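Local coordinates for protein inositol 2-dehydrogenase (Sinorhizobium meliloti, PDB 4HKT) that oxidises myo-inositol to scyllo-inosose (2-keto-myo-inositol) with NAD+ as hydride acceptor, in the first step of myo-inositol breakdown to acetyl-CoA, at residues V33-F37 with P38-E42; E51-T54 with I55-E59; K108-D112 with T113-L117; K134-D138 with G139-E143. All blocks are in the same frame, centred on the assembly; numbering follows the deposited sequence.

Contact 1: residues V33-F37 with P38-E42; sequences VADAF and PAAAE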
loop_
_atom_site.group_PDB
_atom_site.type_symbol
_atom_site.label_atom_id
_atom_site.label_comp_id
_atom_site.label_asym_id
_atom_site.label_seq_id
_atom_site.Cartn_x
_atom_site.Cartn_y
_atom_site.Cartn_z
ATOM N N VAL B 33 6.872 42.591 10.487
ATOM C CA VAL B 33 5.674 41.908 10.952
ATOM C C VAL B 33 4.781 42.888 11.694
ATOM O O VAL B 33 5.277 43.780 12.379
ATOM C CB VAL B 33 6.004 40.782 11.939
ATOM C CG1 VAL B 33 4.725 40.055 12.377
ATOM C CG2 VAL B 33 6.975 39.815 11.305
ATOM N N ALA B 34 3.467 42.689 11.572
ATOM C CA ALA B 34 2.478 43.414 12.340
ATOM C C ALA B 34 1.406 42.447 12.885
ATOM O O ALA B 34 1.161 41.373 12.310
ATOM C CB ALA B 34 1.847 44.502 11.485
ATOM N N ASP B 35 0.793 42.834 14.001
ATOM C CA ASP B 35 -0.256 42.048 14.652
ATOM C C ASP B 35 -0.908 42.941 15.701
ATOM O O ASP B 35 -0.299 43.898 16.157
ATOM C CB ASP B 35 0.326 40.787 15.316
ATOM C CG ASP B 35 -0.744 39.763 15.686
ATOM O OD1 ASP B 35 -1.227 39.025 14.793
ATOM O OD2 ASP B 35 -1.087 39.686 16.885
ATOM N N ALA B 36 -2.154 42.660 16.067
ATOM C CA ALA B 36 -2.826 43.445 17.107
ATOM C C ALA B 36 -2.262 43.120 18.502
ATOM O O ALA B 36 -2.361 43.930 19.415
ATOM C CB ALA B 36 -4.324 43.211 17.069
ATOM N N PHE B 37 -1.687 41.928 18.659
ATOM C CA PHE B 37 -1.042 41.539 19.906
ATOM C C PHE B 37 0.484 41.606 19.735
ATOM O O PHE B 37 1.077 40.698 19.154
ATOM C CB PHE B 37 -1.513 40.140 20.329
ATOM C CG PHE B 37 -0.936 39.664 21.645
ATOM C CD1 PHE B 37 -0.894 40.508 22.763
ATOM C CD2 PHE B 37 -0.446 38.363 21.778
ATOM C CE1 PHE B 37 -0.359 40.069 23.969
ATOM C CE2 PHE B 37 0.079 37.920 22.987
ATOM C CZ PHE B 37 0.125 38.775 24.081
ATOM N N PRO B 38 1.126 42.688 20.238
ATOM C CA PRO B 38 2.567 42.926 20.053
ATOM C C PRO B 38 3.512 41.784 20.435
ATOM O O PRO B 38 4.562 41.640 19.802
ATOM C CB PRO B 38 2.828 44.147 20.934
ATOM C CG PRO B 38 1.553 44.900 20.863
ATOM C CD PRO B 38 0.487 43.843 20.899
ATOM N N ALA B 39 3.156 40.997 21.452
ATOM C CA ALA B 39 3.944 39.813 21.845
ATOM C C ALA B 39 4.064 38.810 20.694
ATOM O O ALA B 39 5.153 38.279 20.415
ATOM C CB ALA B 39 3.320 39.136 23.054
ATOM N N ALA B 40 2.937 38.570 20.023
ATOM C CA ALA B 40 2.886 37.657 18.879
ATOM C C ALA B 40 3.782 38.139 17.740
ATOM O O ALA B 40 4.500 37.344 17.141
ATOM C CB ALA B 40 1.454 37.491 18.397
ATOM N N ALA B 41 3.746 39.441 17.465
ATOM C CA ALA B 41 4.565 40.043 16.424
ATOM C C ALA B 41 6.027 39.985 16.806
ATOM O O ALA B 41 6.865 39.526 16.028
ATOM C CB ALA B 41 4.147 41.484 16.201
ATOM N N GLU B 42 6.319 40.455 18.017
ATOM C CA GLU B 42 7.661 40.370 18.597
ATOM C C GLU B 42 8.251 38.962 18.452
ATOM O O GLU B 42 9.384 38.803 17.995
ATOM C CB GLU B 42 7.631 40.782 20.077
ATOM C CG GLU B 42 7.499 42.283 20.314
ATOM C CD GLU B 42 7.074 42.626 21.739
ATOM O OE1 GLU B 42 7.518 41.938 22.684
ATOM O OE2 GLU B 42 6.296 43.591 21.920
#

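Contact 2: residues E51-T54 with I55-E59; sequences EVRT and IDAIE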
loop_
_atom_site.group_PDB
_atom_site.type_symbol
_atom_site.label_atom_id
_atom_site.label_comp_id
_atom_site.label_asym_id
_atom_site.label_seq_id
_atom_site.Cartn_x
_atom_site.Cartn_y
_atom_site.Cartn_z
ATOM N N GLU B 51 11.606 43.484 11.682
ATOM C CA GLU B 51 11.105 44.539 12.571
ATOM C C GLU B 51 9.631 44.338 12.906
ATOM O O GLU B 51 8.875 43.776 12.121
ATOM C CB GLU B 51 11.256 45.907 11.907
ATOM C CG GLU B 51 12.610 46.171 11.257
ATOM C CD GLU B 51 12.622 47.454 10.446
ATOM O OE1 GLU B 51 12.069 48.464 10.927
ATOM O OE2 GLU B 51 13.156 47.455 9.315
ATOM N N VAL B 52 9.211 44.823 14.062
ATOM C CA VAL B 52 7.780 44.938 14.341
ATOM C C VAL B 52 7.313 46.319 13.926
ATOM O O VAL B 52 7.740 47.299 14.509
ATOM C CB VAL B 52 7.476 44.716 15.830
ATOM C CG1 VAL B 52 6.001 44.975 16.139
ATOM C CG2 VAL B 52 7.875 43.300 16.223
ATOM N N ARG B 53 6.448 46.398 12.913
ATOM C CA ARG B 53 5.832 47.676 12.522
ATOM C C ARG B 53 4.316 47.637 12.674
ATOM O O ARG B 53 3.731 46.591 12.975
ATOM C CB ARG B 53 6.186 48.064 11.085
ATOM C CG ARG B 53 7.668 48.210 10.812
ATOM C CD ARG B 53 7.939 48.654 9.391
ATOM N NE ARG B 53 9.351 48.472 9.034
ATOM C CZ ARG B 53 9.872 48.681 7.824
ATOM N NH1 ARG B 53 9.116 49.076 6.807
ATOM N NH2 ARG B 53 11.172 48.489 7.621
ATOM N N THR B 54 3.685 48.787 12.489
ATOM C CA THR B 54 2.237 48.845 12.434
ATOM C C THR B 54 1.834 48.564 10.988
ATOM O O THR B 54 2.685 48.547 10.096
ATOM C CB THR B 54 1.699 50.224 12.845
ATOM O OG1 THR B 54 2.114 51.203 11.890
ATOM C CG2 THR B 54 2.208 50.612 14.246
ATOM N N ILE B 55 0.538 48.360 10.775
ATOM C CA ILE B 55 -0.015 48.167 9.428
ATOM C C ILE B 55 0.096 49.463 8.627
ATOM O O ILE B 55 0.552 49.452 7.475
ATOM C CB ILE B 55 -1.467 47.652 9.485
ATOM C CG1 ILE B 55 -1.457 46.223 10.066
ATOM C CG2 ILE B 55 -2.111 47.710 8.096
ATOM C CD1 ILE B 55 -2.803 45.670 10.477
ATOM N N ASP B 56 -0.275 50.586 9.238
ATOM C CA ASP B 56 -0.089 51.905 8.610
ATOM C C ASP B 56 1.355 52.098 8.102
ATOM O O ASP B 56 1.589 52.659 7.035
ATOM C CB ASP B 56 -0.435 53.050 9.596
ATOM C CG ASP B 56 -1.956 53.258 9.788
ATOM O OD1 ASP B 56 -2.776 52.624 9.077
ATOM O OD2 ASP B 56 -2.337 54.075 10.660
ATOM N N ALA B 57 2.317 51.642 8.878
ATOM C CA ALA B 57 3.721 51.837 8.539
ATOM C C ALA B 57 4.075 50.956 7.344
ATOM O O ALA B 57 4.684 51.403 6.376
ATOM C CB ALA B 57 4.607 51.507 9.733
ATOM N N ILE B 58 3.662 49.701 7.408
ATOM C CA ILE B 58 3.879 48.786 6.284
ATOM C C ILE B 58 3.203 49.319 5.023
ATOM O O ILE B 58 3.815 49.334 3.962
ATOM C CB ILE B 58 3.472 47.339 6.647
ATOM C CG1 ILE B 58 4.431 46.787 7.704
ATOM C CG2 ILE B 58 3.489 46.437 5.417
ATOM C CD1 ILE B 58 3.882 45.625 8.522
ATOM N N GLU B 59 1.966 49.807 5.139
ATOM C CA GLU B 59 1.294 50.484 4.009
ATOM C C GLU B 59 2.127 51.622 3.380
ATOM O O GLU B 59 2.268 51.701 2.144
ATOM C CB GLU B 59 -0.055 51.021 4.472
ATOM C CG GLU B 59 -1.002 51.562 3.397
ATOM C CD GLU B 59 -2.297 52.081 4.003
ATOM O OE1 GLU B 59 -2.287 52.427 5.209
ATOM O OE2 GLU B 59 -3.325 52.161 3.304
#

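Contact 3: residues K108-D112 with T113-L117; sequences KVVSD and TKAKL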
loop_
_atom_site.group_PDB
_atom_site.type_symbol
_atom_site.label_atom_id
_atom_site.label_comp_id
_atom_site.label_asym_id
_atom_site.label_seq_id
_atom_site.Cartn_x
_atom_site.Cartn_y
_atom_site.Cartn_z
ATOM N N LYS B 108 -12.801 44.819 -7.980
ATOM C CA LYS B 108 -12.863 45.989 -8.847
ATOM C C LYS B 108 -11.707 46.957 -8.468
ATOM O O LYS B 108 -11.015 47.444 -9.337
ATOM C CB LYS B 108 -14.244 46.650 -8.769
ATOM C CG LYS B 108 -14.540 47.638 -9.904
ATOM C CD LYS B 108 -15.735 48.539 -9.594
ATOM C CE LYS B 108 -16.046 49.527 -10.730
ATOM N NZ LYS B 108 -14.818 50.123 -11.347
ATOM N N VAL B 109 -11.439 47.167 -7.184
ATOM C CA VAL B 109 -10.334 48.016 -6.795
ATOM C C VAL B 109 -9.019 47.386 -7.264
ATOM O O VAL B 109 -8.132 48.095 -7.782
ATOM C CB VAL B 109 -10.300 48.266 -5.279
ATOM C CG1 VAL B 109 -9.041 49.026 -4.893
ATOM C CG2 VAL B 109 -11.574 48.986 -4.813
ATOM N N VAL B 110 -8.881 46.077 -7.090
ATOM C CA VAL B 110 -7.671 45.366 -7.516
ATOM C C VAL B 110 -7.459 45.492 -9.034
ATOM O O VAL B 110 -6.328 45.712 -9.481
ATOM C CB VAL B 110 -7.734 43.873 -7.095
ATOM C CG1 VAL B 110 -6.735 43.017 -7.886
ATOM C CG2 VAL B 110 -7.505 43.739 -5.581
ATOM N N SER B 111 -8.533 45.350 -9.806
ATOM C CA SER B 111 -8.467 45.531 -11.251
ATOM C C SER B 111 -8.144 46.995 -11.655
ATOM O O SER B 111 -7.285 47.230 -12.507
ATOM C CB SER B 111 -9.775 45.082 -11.893
ATOM O OG SER B 111 -9.702 45.283 -13.282
ATOM N N ASP B 112 -8.803 47.974 -11.020
ATOM C CA ASP B 112 -8.550 49.388 -11.331
ATOM C C ASP B 112 -7.107 49.834 -11.046
ATOM O O ASP B 112 -6.582 50.677 -11.769
ATOM C CB ASP B 112 -9.544 50.307 -10.607
ATOM C CG ASP B 112 -10.944 50.238 -11.193
ATOM O OD1 ASP B 112 -11.144 49.679 -12.281
ATOM O OD2 ASP B 112 -11.875 50.730 -10.538
ATOM N N THR B 113 -6.469 49.285 -10.016
ATOM C CA THR B 113 -5.110 49.669 -9.644
ATOM C C THR B 113 -4.043 48.770 -10.253
ATOM O O THR B 113 -2.846 48.926 -9.962
ATOM C CB THR B 113 -4.915 49.683 -8.115
ATOM O OG1 THR B 113 -5.101 48.362 -7.572
ATOM C CG2 THR B 113 -5.905 50.637 -7.473
ATOM N N LYS B 114 -4.473 47.803 -11.048
ATOM C CA LYS B 114 -3.561 46.792 -11.625
ATOM C C LYS B 114 -2.689 46.131 -10.577
ATOM O O LYS B 114 -1.487 45.855 -10.792
ATOM C CB LYS B 114 -2.716 47.436 -12.742
ATOM C CG LYS B 114 -3.566 47.817 -13.949
ATOM C CD LYS B 114 -3.083 49.089 -14.646
ATOM C CE LYS B 114 -2.258 48.812 -15.897
ATOM N NZ LYS B 114 -3.110 48.683 -17.117
ATOM N N ALA B 115 -3.308 45.860 -9.434
ATOM C CA ALA B 115 -2.668 45.163 -8.350
ATOM C C ALA B 115 -2.562 43.664 -8.641
ATOM O O ALA B 115 -3.369 43.086 -9.358
ATOM C CB ALA B 115 -3.423 45.413 -7.041
ATOM N N LYS B 116 -1.554 43.066 -8.058
ATOM C CA LYS B 116 -1.326 41.640 -8.082
ATOM C C LYS B 116 -1.879 41.074 -6.781
ATOM O O LYS B 116 -1.512 41.531 -5.710
ATOM C CB LYS B 116 0.177 41.357 -8.152
ATOM C CG LYS B 116 0.851 41.852 -9.431
ATOM C CD LYS B 116 2.328 41.451 -9.417
ATOM C CE LYS B 116 3.056 41.910 -10.672
ATOM N NZ LYS B 116 3.040 43.406 -10.788
ATOM N N LEU B 117 -2.804 40.125 -6.900
ATOM C CA LEU B 117 -3.424 39.466 -5.750
ATOM C C LEU B 117 -3.476 37.962 -6.006
ATOM O O LEU B 117 -4.060 37.509 -6.990
ATOM C CB LEU B 117 -4.868 40.004 -5.540
ATOM C CG LEU B 117 -5.798 39.214 -4.603
ATOM C CD1 LEU B 117 -5.282 39.367 -3.200
ATOM C CD2 LEU B 117 -7.262 39.661 -4.651
HETATM O O HOH W 1 -4.927 43.516 -11.258
#

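Contact 4: residues K134-D138 with G139-E143; sequences KAIDD and GRIGE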
loop_
_atom_site.group_PDB
_atom_site.type_symbol
_atom_site.label_atom_id
_atom_site.label_comp_id
_atom_site.label_asym_id
_atom_site.label_seq_id
_atom_site.Cartn_x
_atom_site.Cartn_y
_atom_site.Cartn_z
ATOM N N LYS B 134 -1.245 17.612 -13.244
ATOM C CA LYS B 134 -0.306 17.405 -14.358
ATOM C C LYS B 134 -0.600 16.100 -15.131
ATOM O O LYS B 134 -0.556 16.043 -16.372
ATOM C CB LYS B 134 1.137 17.428 -13.822
ATOM C CG LYS B 134 2.195 17.096 -14.877
ATOM C CD LYS B 134 3.624 17.466 -14.447
ATOM C CE LYS B 134 4.446 17.943 -15.654
ATOM N NZ LYS B 134 4.494 16.899 -16.723
ATOM N N ALA B 135 -0.919 15.041 -14.403
ATOM C CA ALA B 135 -1.296 13.790 -15.040
ATOM C C ALA B 135 -2.536 13.977 -15.879
ATOM O O ALA B 135 -2.606 13.453 -17.003
ATOM C CB ALA B 135 -1.482 12.688 -14.010
ATOM N N ILE B 136 -3.509 14.751 -15.368
ATOM C CA ILE B 136 -4.708 15.048 -16.122
ATOM C C ILE B 136 -4.400 15.918 -17.356
ATOM O O ILE B 136 -4.872 15.647 -18.457
ATOM C CB ILE B 136 -5.788 15.775 -15.254
ATOM C CG1 ILE B 136 -6.238 14.894 -14.075
ATOM C CG2 ILE B 136 -6.956 16.113 -16.148
ATOM C CD1 ILE B 136 -7.041 15.615 -12.995
ATOM N N ASP B 137 -3.606 16.953 -17.153
ATOM C CA ASP B 137 -3.078 17.798 -18.244
ATOM C C ASP B 137 -2.326 17.003 -19.316
ATOM O O ASP B 137 -2.467 17.266 -20.503
ATOM C CB ASP B 137 -2.085 18.816 -17.675
ATOM C CG ASP B 137 -2.754 19.938 -16.912
ATOM O OD1 ASP B 137 -3.994 20.076 -16.964
ATOM O OD2 ASP B 137 -2.010 20.688 -16.268
ATOM N N ASP B 138 -1.513 16.051 -18.884
ATOM C CA ASP B 138 -0.815 15.170 -19.800
ATOM C C ASP B 138 -1.681 14.120 -20.507
ATOM O O ASP B 138 -1.173 13.373 -21.332
ATOM C CB ASP B 138 0.374 14.520 -19.108
ATOM C CG ASP B 138 1.444 15.519 -18.772
ATOM O OD1 ASP B 138 1.450 16.596 -19.381
ATOM O OD2 ASP B 138 2.253 15.265 -17.884
ATOM N N GLY B 139 -2.982 14.079 -20.238
ATOM C CA GLY B 139 -3.864 13.150 -20.947
ATOM C C GLY B 139 -3.849 11.725 -20.389
ATOM O O GLY B 139 -4.429 10.825 -20.981
ATOM N N ARG B 140 -3.246 11.528 -19.225
ATOM C CA ARG B 140 -3.069 10.202 -18.677
ATOM C C ARG B 140 -4.365 9.495 -18.230
ATOM O O ARG B 140 -4.376 8.268 -18.093
ATOM C CB ARG B 140 -1.994 10.235 -17.575
ATOM C CG ARG B 140 -0.628 10.543 -18.189
ATOM C CD ARG B 140 0.553 10.378 -17.258
ATOM N NE ARG B 140 0.838 8.979 -16.930
ATOM C CZ ARG B 140 1.781 8.591 -16.072
ATOM N NH1 ARG B 140 2.553 9.494 -15.456
ATOM N NH2 ARG B 140 1.944 7.292 -15.807
ATOM N N ILE B 141 -5.448 10.252 -18.030
ATOM C CA ILE B 141 -6.723 9.661 -17.681
ATOM C C ILE B 141 -7.802 9.996 -18.665
ATOM O O ILE B 141 -8.950 9.724 -18.390
ATOM C CB ILE B 141 -7.219 10.054 -16.261
ATOM C CG1 ILE B 141 -7.529 11.550 -16.158
ATOM C CG2 ILE B 141 -6.200 9.623 -15.251
ATOM C CD1 ILE B 141 -8.501 11.894 -15.025
ATOM N N GLY B 142 -7.447 10.561 -19.819
ATOM C CA GLY B 142 -8.437 10.925 -20.826
ATOM C C GLY B 142 -9.293 12.090 -20.342
ATOM O O GLY B 142 -8.797 12.934 -19.618
ATOM N N GLU B 143 -10.570 12.114 -20.723
ATOM C CA GLU B 143 -11.458 13.207 -20.328
ATOM C C GLU B 143 -11.876 13.008 -18.864
ATOM O O GLU B 143 -12.221 11.904 -18.464
ATOM C CB GLU B 143 -12.715 13.277 -21.209
ATOM C CG GLU B 143 -12.631 14.182 -22.433
ATOM C CD GLU B 143 -12.449 15.646 -22.070
ATOM O OE1 GLU B 143 -13.384 16.281 -21.479
ATOM O OE2 GLU B 143 -11.338 16.141 -22.356
HETATM O O HOH W 2 -5.993 13.119 -18.794
HETATM O O HOH W 3 2.232 12.838 -15.370
#

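Contact 1: residues V33-F37 with P38-E42
Phe37 O collects two weak bonds from the first helical turn, from Ala40 N at 3.0 Å (bent) and from Ala41 N at 3.4 Å (straighter). Phe37, the residue just before the helix, occupies its N-cap position. Its ring is swung over the first turn, CG lying anti to the backbone N (chi1 -178°), and the methyl of Ala39 sits over one face toward the rim, a CH-pi contact with CB 3.7 Å from the ring centroid. The side chains of Phe37 and Pro38 cross at about a right angle, Pro38 CD lying 4.1 Å from Phe37 CD1.

This is the strand-to-helix turn of a Rossmann beta-alpha-beta unit, running from strand 28-34 into helix 38-48. Asp35, just beyond the strand, makes an Asx turn: its OD2 accepts from Phe37 N at 2.9 Å, on the anti side and 34° out of the carboxylate plane. The other oxygen, OD1, accepts from Ala11 N of the glycine-rich loop. An acidic residue at this place, after the second strand, commonly holds the adenosine ribose in NAD-dependent Rossmann enzymes, and such a role is likely here. An asparagine here would keep the shape but offer only one carboxamide oxygen, and would probably leave either Phe37 N or Ala11 N without its acceptor. Toward the strand, Ala41 CB rests against Asp35 CB at 4.0 Å and Val33 CG1 at 4.1 Å.

Contact 2: residues E51-T54 with I55-E59
Thr54 turns its hydroxyl into the space between its own backbone N and carbonyl carbon (chi1 65°), and this rotation carries OG1 forward to Ala57 in the first turn of the helix; Ile58, with CG1 anti to its carbonyl carbon, folds its chain back over the same turn. The result is a side-chain N-cap: helix 55-60 of the Rossmann domain begins with Thr54 OG1 accepting from Ala57 N at 3.1 Å. The carbonyl of Thr54 supplies the main-chain half of the start. Ile58 N reaches Thr54 O at 3.1 Å in a nearly straight bond (166°), while Ala57 N also leans on Thr54 O through a weak, strongly bent bond. The Ala57 amide is thus shared between the hydroxyl and the carbonyl of the same residue.

Beside the cap, Arg53 lays its CB on the apolar flank of the turn, 4.0 Å from Ala57 CB, and then extends away from CG to NE. Its guanidinium turns an edge, in plane, to the carboxylate of Glu51. NH2 meets OE2 in a salt bridge of 2.8 Å, approaching from above the carboxylate plane, and NE adds a weak bond to OE1. Asp63 gives NH2 a second carboxylate, so the charge of Arg53 has two carboxylate partners, which probably balance it. On the side facing helix 76-85, Ile55 packs on Leu79 and Ile58 on Phe83. Between cap and core, Ile58 CG1 bridges the two, lying 3.4 Å from Thr54 O and 4.0 Å from Arg53 CB.

Contact 3: residues K108-D112 with T113-L117
The carbonyl plane of Val109 is met from opposite faces by the two donors of Thr113: its amide N and its hydroxyl OG1 both stand 3.0 Å from Val109 O. At the next carbonyl, Ala115 N lies in the plane of Val110, 3.0 Å from Val110 O, whereas Lys114 N comes from well above the carbonyl plane of Ser111, 3.2 Å from Ser111 O. With chi1 at 63° the Thr113 hydroxyl turns back toward the helix. A valine in its place would keep the bulk but lose the hydroxyl donor, and would probably leave Val109 O held by the backbone amide alone.

Val110 CG1 rests 4.2 Å from Ala115 CB, and Val110 CG2 meets Leu117 CD2 at the same 4.2 Å, the Val110 and Leu117 side chains crossing at about a right angle. On the outer side, Lys108 NZ forms a salt bridge with Asp112 OD2, on its syn lone pair, 3.1 Å away. Lys114 takes positive phi (51°), and the bonds from Ala115 and Lys114 back into the last turn make this a Schellman motif, ending helix 100-112 and steering the chain into edge strand 117-120 of the Rossmann sheet.

Contact 4: residues K134-D138 with G139-E143
Two backbone bonds close the end of helix 127-137, Arg140 N to Ala135 O at 3.0 Å, nearly along the C=O axis, and Gly139 N to Ile136 O, also 3.0 Å but from above the carbonyl plane. Gly139, at phi 81°, is the positive-phi residue of this Schellman motif; a CB at this phi would collide with Asp138 O, so only glycine fits comfortably. The same Gly139 opens a type I turn that runs to Gly142.

A chi1 of 66° swings the long branch of Ile141 toward the helix, bringing CD1 to 3.9 Å from Ile136 CG1. Both isoleucines continue onto Val242 and Val249 of the large mixed sheet. Arg140 instead passes its CB over the helix end, 3.3 Å from Ala135 O, and these two residues also pack on Ile261 of a second subunit. On the exposed side Lys134 NZ makes a salt bridge to Asp138 OD2, 3.0 Å, on its syn lone pair.

Water 2 joins the halves: it donates to Ile136 O and Gly142 O and accepts from Ile141 N. Ile136 O, in the last turn, is thus satisfied by an amide and an ordered water, while Ile136 and Ile141 give the sheet side an apolar surface.

Contacts 1 and 2 start two successive helices of the NAD-binding Rossmann domain and touch directly: their centres are 10 Å apart, and neighbouring strands 28-34 and 51-52 pair through Val33 N with Glu51 O (2.8 Å) and Val33 O with Arg53 N (2.9 Å), both probable hydrogen bonds. Contact 3 ends a helix in the same domain, its nearest atoms about 10 Å from contact 2, and leads to the opposite edge of that sheet. Contact 4 repeats the Schellman ending in the C-terminal domain, its centre 45 Å from contact 1 across the chain. Contact 1 touches the glycine-rich loop through Asp35, and Ile55 of contact 2 lies near it; NAD probably binds there, as in related dehydrogenases.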